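Local coordinates for signal recognition particle 54 kDa protein (Aeropyrum pernix, PDB 7EPK) that is the SRP54 subunit of the signal recognition particle, a multidomain protein whose P-loop NTPase-type domain holds GDP and a magnesium ion here, at residues L100-Q105 / D211-V216; Y125-V130 / I180-T185. All coordinates share one frame; numbering follows the deposited sequence.

How the contacts relate
Contacts 1 and 2 are two parallel strand pairings in one sheet, and together they span four strands that are neighbours in it: 127-131, 180-184, 97-102 and 212-218. The seam between them is closed by L101, whose N probably bonds to V183 O (3.2 Å) and whose O probably bonds to T185 OG1. The paired residues of contact 1 are all buried, and its 100-105 segment runs on to GDP. Contact 2 buries more surface, 498 against 380 Å², but it starts at a more open edge with an aromatic ring and a lysine. Both are aliphatic in the middle; toward the nucleotide they turn polar, contact 1 through the glycine-containing loop that reaches GDP, contact 2 through D184.

Contact 1 of 2, residues L100-Q105 / D211-V216; sequences LLVGVQ and DEVALV. With GDP (guanosine-5'-diphosphate), chain B.
The strand that leads into the probable P-loop of this NTPase-type domain pairs here with strand 212-218: L100, L101 and V102 lie beside V213, A214 and L215 in parallel. The backbone bonds run L100 N to E212 O, A214 N to L100 O (2.9 Å), V102 N to A214 O, and finally V216 N to V102 O (2.8 Å), nearly straight at 171°. On the face with L100 and V102, V102 does most of the touching. Its chi1 of -60° sets CG2 between the backbone N and the carbonyl carbon, where it meets V213 CG1 at 3.7 Å and L215 CD1 at 4.1 Å; the V102 and V213 side chains cross almost at right angles. On the opposite face of the sheet, L101 CD1 packs on A214 CB (4.1 Å), and L101 CG reaches V216 CG2. Past V102 the chain turns off through G103, whose phi of 140° suits a glycine. Q105 CG, an aliphatic carbon, makes a van der Waals contact with GDP O1B (3.4 Å); GDP is hydrogen-bonded by others, including G106 N and K109 N. Helix 225-235 packs through F232 on V102 and L215, helix 194-208 covers L100 and V102, and helix 109-122 lies against L101 and V216.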
loop_
_atom_site.group_PDB
_atom_site.type_symbol
_atom_site.label_atom_id
_atom_site.label_comp_id
_atom_site.label_asym_id
_atom_site.label_seq_id
_atom_site.Cartn_x
_atom_site.Cartn_y
_atom_site.Cartn_z
ATOM N N LEU A 100 24.554 -0.551 3.334
ATOM C CA LEU A 100 25.518 -1.358 2.544
ATOM C C LEU A 100 24.802 -2.012 1.365
ATOM O O LEU A 100 24.020 -2.942 1.582
ATOM C CB LEU A 100 26.169 -2.408 3.445
ATOM C CG LEU A 100 27.162 -3.347 2.749
ATOM C CD1 LEU A 100 28.312 -2.571 2.140
ATOM C CD2 LEU A 100 27.683 -4.413 3.708
ATOM N N LEU A 101 25.135 -1.601 0.150
ATOM C CA LEU A 101 24.735 -2.310 -1.098
ATOM C C LEU A 101 25.501 -3.646 -1.242
ATOM O O LEU A 101 26.684 -3.739 -0.886
ATOM C CB LEU A 101 24.986 -1.357 -2.272
ATOM C CG LEU A 101 23.838 -0.402 -2.587
ATOM C CD1 LEU A 101 23.064 -0.013 -1.336
ATOM C CD2 LEU A 101 24.327 0.827 -3.321
ATOM N N VAL A 102 24.834 -4.694 -1.699
ATOM C CA VAL A 102 25.477 -6.003 -2.003
ATOM C C VAL A 102 24.761 -6.544 -3.236
ATOM O O VAL A 102 23.694 -6.014 -3.568
ATOM C CB VAL A 102 25.459 -6.989 -0.811
ATOM C CG1 VAL A 102 26.196 -6.435 0.401
ATOM C CG2 VAL A 102 24.061 -7.426 -0.406
ATOM N N GLY A 103 25.372 -7.514 -3.920
ATOM C CA GLY A 103 24.952 -7.961 -5.263
ATOM C C GLY A 103 26.147 -8.246 -6.154
ATOM O O GLY A 103 27.251 -7.845 -5.789
ATOM N N VAL A 104 25.898 -8.931 -7.275
ATOM C CA VAL A 104 26.898 -9.313 -8.316
ATOM C C VAL A 104 26.968 -8.219 -9.378
ATOM O O VAL A 104 25.918 -7.606 -9.717
ATOM C CB VAL A 104 26.579 -10.662 -8.992
ATOM C CG1 VAL A 104 26.503 -11.794 -7.986
ATOM C CG2 VAL A 104 25.311 -10.594 -9.832
ATOM N N GLN A 105 28.159 -8.092 -9.965
ATOM C CA GLN A 105 28.518 -7.033 -10.933
ATOM C C GLN A 105 27.506 -7.099 -12.076
ATOM O O GLN A 105 26.973 -8.186 -12.337
ATOM C CB GLN A 105 29.974 -7.223 -11.351
ATOM C CG GLN A 105 30.540 -6.093 -12.209
ATOM C CD GLN A 105 32.048 -6.167 -12.312
ATOM O OE1 GLN A 105 32.684 -7.106 -11.832
ATOM N NE2 GLN A 105 32.636 -5.155 -12.927
ATOM N N ASP A 211 23.092 -0.212 8.887
ATOM C CA ASP A 211 21.722 -0.178 9.462
ATOM C C ASP A 211 20.785 -0.980 8.533
ATOM O O ASP A 211 19.791 -1.539 9.030
ATOM C CB ASP A 211 21.316 1.273 9.772
ATOM C CG ASP A 211 22.117 1.930 10.908
ATOM O OD1 ASP A 211 22.025 1.441 12.074
ATOM O OD2 ASP A 211 22.798 2.966 10.648
ATOM N N GLU A 212 21.139 -1.104 7.255
ATOM C CA GLU A 212 20.314 -1.715 6.186
ATOM C C GLU A 212 21.286 -2.280 5.144
ATOM O O GLU A 212 21.952 -1.477 4.483
ATOM C CB GLU A 212 19.359 -0.662 5.594
ATOM C CG GLU A 212 18.515 -1.085 4.380
ATOM C CD GLU A 212 17.666 0.021 3.701
ATOM O OE1 GLU A 212 17.437 1.082 4.339
ATOM O OE2 GLU A 212 17.238 -0.142 2.505
ATOM N N VAL A 213 21.393 -3.606 5.021
ATOM C CA VAL A 213 22.097 -4.246 3.877
ATOM C C VAL A 213 21.070 -4.447 2.761
ATOM O O VAL A 213 20.086 -5.155 2.969
ATOM C CB VAL A 213 22.779 -5.561 4.294
ATOM C CG1 VAL A 213 23.342 -6.283 3.091
ATOM C CG2 VAL A 213 23.867 -5.349 5.340
ATOM N N ALA A 214 21.249 -3.796 1.624
ATOM C CA ALA A 214 20.324 -3.907 0.478
ATOM C C ALA A 214 20.952 -4.841 -0.546
ATOM O O ALA A 214 22.066 -4.576 -0.941
ATOM C CB ALA A 214 20.051 -2.557 -0.129
ATOM N N LEU A 215 20.253 -5.908 -0.909
ATOM C CA LEU A 215 20.607 -6.775 -2.052
ATOM C C LEU A 215 20.079 -6.127 -3.326
ATOM O O LEU A 215 18.881 -5.932 -3.422
ATOM C CB LEU A 215 19.987 -8.157 -1.870
ATOM C CG LEU A 215 20.254 -9.102 -3.030
ATOM C CD1 LEU A 215 21.750 -9.313 -3.243
ATOM C CD2 LEU A 215 19.564 -10.431 -2.787
ATOM N N VAL A 216 20.954 -5.788 -4.257
ATOM C CA VAL A 216 20.534 -5.195 -5.551
ATOM C C VAL A 216 20.548 -6.316 -6.586
ATOM O O VAL A 216 21.593 -6.971 -6.740
ATOM C CB VAL A 216 21.429 -4.009 -5.932
ATOM C CG1 VAL A 216 21.158 -3.552 -7.344
ATOM C CG2 VAL A 216 21.253 -2.861 -4.955
HETATM P PB GDP B . 27.131 -2.888 -11.017
HETATM O O1B GDP B . 28.295 -3.692 -11.554
HETATM O O2B GDP B . 26.215 -3.759 -10.177
HETATM O O3B GDP B . 27.502 -1.587 -10.323
HETATM O O3A GDP B . 26.225 -2.397 -12.252
HETATM P PA GDP B . 26.260 -0.908 -12.907
HETATM O O1A GDP B . 27.692 -0.708 -13.385
HETATM O O2A GDP B . 25.514 0.107 -12.073
HETATM O "O5'" GDP B . 25.349 -1.005 -14.220
HETATM C "C5'" GDP B . 25.421 -2.119 -15.129
HETATM C "C4'" GDP B . 24.461 -1.829 -16.270
HETATM O "O4'" GDP B . 23.120 -1.853 -15.761
HETATM C "C3'" GDP B . 24.678 -0.427 -16.831
HETATM O "O3'" GDP B . 24.695 -0.490 -18.254
HETATM C "C2'" GDP B . 23.519 0.405 -16.302
HETATM O "O2'" GDP B . 23.205 1.477 -17.203
HETATM C "C1'" GDP B . 22.413 -0.655 -16.157
HETATM N N9 GDP B . 21.238 -0.405 -15.238
HETATM C C8 GDP B . 21.244 -0.262 -13.897
HETATM N N7 GDP B . 19.988 -0.084 -13.399
HETATM C C5 GDP B . 19.152 -0.142 -14.435
HETATM C C6 GDP B . 17.702 -0.041 -14.614
HETATM O O6 GDP B . 16.961 0.161 -13.636
HETATM N N1 GDP B . 17.204 -0.136 -15.852
HETATM C C2 GDP B . 17.991 -0.331 -16.930
HETATM N N2 GDP B . 17.412 -0.430 -18.153
HETATM N N3 GDP B . 19.343 -0.437 -16.838
HETATM C C4 GDP B . 19.964 -0.350 -15.635
#

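Contact 2 of 2, residues Y125-V130 / I180-T185; sequences YKVGLV and IVIVDT
L129 and I182 meet in the tightly packed half of this parallel strand pair. They lie side by side and point the same way, with L129 CD2 set 3.6 Å from I182 CB and also near its CG2. On the reverse face V130 and V181 approach at a slant, V130 CG2 to V181 CG1 at 3.8 Å, while V130 CB faces V183 CG2 more distantly. G128, which carries no side chain, comes where the strand turns to this face of V130, V181 and V183. Its N and O both bond to strand 180-184: G128 N to I180 O, nearly in line with the carbonyl, and I182 N to G128 O, in the carbonyl plane, both 3.1 Å. V130 N to I182 O is weak.

The opening end is looser in its backbone pairing: I180 N to K126 O is a weak bond, long at 3.3 Å though nearly straight, and exposed K126 carries its side chain away. I180 is still well covered. Y125 chi1 of -82° places the ring beside I180, whose CD1 lies over one face, offset toward CG, as a CH-pi contact 4.0 Å from the centroid.

At the far end D184 N bonds to V130 O at 3.0 Å, and the carboxylate turns away from the pairing: OD2 bonds to T110 OG1, and the side chain lies about 5 Å from both the magnesium ion and GDP. Helix 109-122 covers L129 and I180, helix 162-175 V130 and V181. A hydrophobic parallel strand ending in an aspartate beside the nucleotide is typical of the Walker B (G3) strand in P-loop GTPases, with D184 probably its aspartate.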
loop_
_atom_site.group_PDB
_atom_site.type_symbol
_atom_site.label_atom_id
_atom_site.label_comp_id
_atom_site.label_asym_id
_atom_site.label_seq_id
_atom_site.Cartn_x
_atom_site.Cartn_y
_atom_site.Cartn_z
ATOM N N TYR A 125 17.279 15.060 2.659
ATOM C CA TYR A 125 18.305 14.347 3.459
ATOM C C TYR A 125 19.678 14.803 2.937
ATOM O O TYR A 125 19.816 14.962 1.689
ATOM C CB TYR A 125 18.058 12.831 3.380
ATOM C CG TYR A 125 17.000 12.291 4.316
ATOM C CD1 TYR A 125 17.202 12.304 5.688
ATOM C CD2 TYR A 125 15.815 11.727 3.850
ATOM C CE1 TYR A 125 16.265 11.798 6.573
ATOM C CE2 TYR A 125 14.859 11.224 4.724
ATOM C CZ TYR A 125 15.084 11.259 6.094
ATOM O OH TYR A 125 14.185 10.765 7.006
ATOM N N LYS A 126 20.647 15.013 3.847
ATOM C CA LYS A 126 22.103 15.183 3.530
ATOM C C LYS A 126 22.723 13.803 3.257
ATOM O O LYS A 126 22.970 13.041 4.228
ATOM C CB LYS A 126 22.842 15.905 4.665
ATOM C CG LYS A 126 23.842 16.960 4.209
ATOM C CD LYS A 126 23.161 18.142 3.551
ATOM C CE LYS A 126 24.100 19.236 3.094
ATOM N NZ LYS A 126 23.347 20.298 2.382
ATOM N N VAL A 127 22.961 13.493 1.984
ATOM C CA VAL A 127 23.388 12.144 1.511
ATOM C C VAL A 127 24.862 12.175 1.100
ATOM O O VAL A 127 25.221 13.055 0.281
ATOM C CB VAL A 127 22.514 11.696 0.327
ATOM C CG1 VAL A 127 22.948 10.352 -0.249
ATOM C CG2 VAL A 127 21.055 11.659 0.722
ATOM N N GLY A 128 25.654 11.211 1.590
ATOM C CA GLY A 128 26.979 10.852 1.034
ATOM C C GLY A 128 26.973 9.458 0.416
ATOM O O GLY A 128 26.229 8.606 0.941
ATOM N N LEU A 129 27.708 9.261 -0.695
ATOM C CA LEU A 129 28.068 7.941 -1.302
ATOM C C LEU A 129 29.530 7.596 -0.956
ATOM O O LEU A 129 30.321 8.503 -0.657
ATOM C CB LEU A 129 27.855 7.983 -2.820
ATOM C CG LEU A 129 26.395 7.903 -3.293
ATOM C CD1 LEU A 129 26.215 8.442 -4.700
ATOM C CD2 LEU A 129 25.876 6.483 -3.253
ATOM N N VAL A 130 29.882 6.318 -0.965
ATOM C CA VAL A 130 31.248 5.804 -0.661
ATOM C C VAL A 130 31.605 4.759 -1.717
ATOM O O VAL A 130 30.874 3.734 -1.801
ATOM C CB VAL A 130 31.288 5.178 0.738
ATOM C CG1 VAL A 130 32.573 4.410 0.991
ATOM C CG2 VAL A 130 31.047 6.204 1.829
ATOM N N ILE A 180 22.457 10.191 5.867
ATOM C CA ILE A 180 22.427 8.866 5.186
ATOM C C ILE A 180 23.752 8.662 4.443
ATOM O O ILE A 180 24.141 9.559 3.697
ATOM C CB ILE A 180 21.239 8.789 4.206
ATOM C CG1 ILE A 180 19.902 8.979 4.918
ATOM C CG2 ILE A 180 21.269 7.496 3.393
ATOM C CD1 ILE A 180 18.705 8.972 3.976
ATOM N N VAL A 181 24.353 7.480 4.563
ATOM C CA VAL A 181 25.576 7.045 3.824
ATOM C C VAL A 181 25.255 5.743 3.098
ATOM O O VAL A 181 24.888 4.773 3.764
ATOM C CB VAL A 181 26.760 6.827 4.779
ATOM C CG1 VAL A 181 27.963 6.265 4.047
ATOM C CG2 VAL A 181 27.125 8.105 5.507
ATOM N N ILE A 182 25.419 5.729 1.783
ATOM C CA ILE A 182 25.242 4.535 0.917
ATOM C C ILE A 182 26.639 4.033 0.563
ATOM O O ILE A 182 27.400 4.777 -0.106
ATOM C CB ILE A 182 24.438 4.875 -0.346
ATOM C CG1 ILE A 182 23.063 5.467 -0.028
ATOM C CG2 ILE A 182 24.331 3.649 -1.231
ATOM C CD1 ILE A 182 22.356 6.054 -1.245
ATOM N N VAL A 183 26.958 2.812 0.963
ATOM C CA VAL A 183 28.280 2.213 0.680
ATOM C C VAL A 183 28.194 1.314 -0.555
ATOM O O VAL A 183 27.753 0.172 -0.391
ATOM C CB VAL A 183 28.764 1.462 1.923
ATOM C CG1 VAL A 183 30.034 0.682 1.636
ATOM C CG2 VAL A 183 28.956 2.436 3.079
ATOM N N ASP A 184 28.639 1.793 -1.723
ATOM C CA ASP A 184 28.722 0.980 -2.971
ATOM C C ASP A 184 29.837 -0.065 -2.803
ATOM O O ASP A 184 30.824 0.217 -2.110
ATOM C CB ASP A 184 28.932 1.851 -4.221
ATOM C CG ASP A 184 28.887 1.092 -5.548
ATOM O OD1 ASP A 184 28.498 -0.074 -5.537
ATOM O OD2 ASP A 184 29.253 1.664 -6.589
ATOM N N THR A 185 29.672 -1.238 -3.412
ATOM C CA THR A 185 30.570 -2.414 -3.256
ATOM C C THR A 185 30.893 -3.007 -4.632
ATOM O O THR A 185 30.124 -2.767 -5.613
ATOM C CB THR A 185 29.970 -3.516 -2.352
ATOM O OG1 THR A 185 28.694 -3.962 -2.836
ATOM C CG2 THR A 185 29.793 -3.070 -0.916
#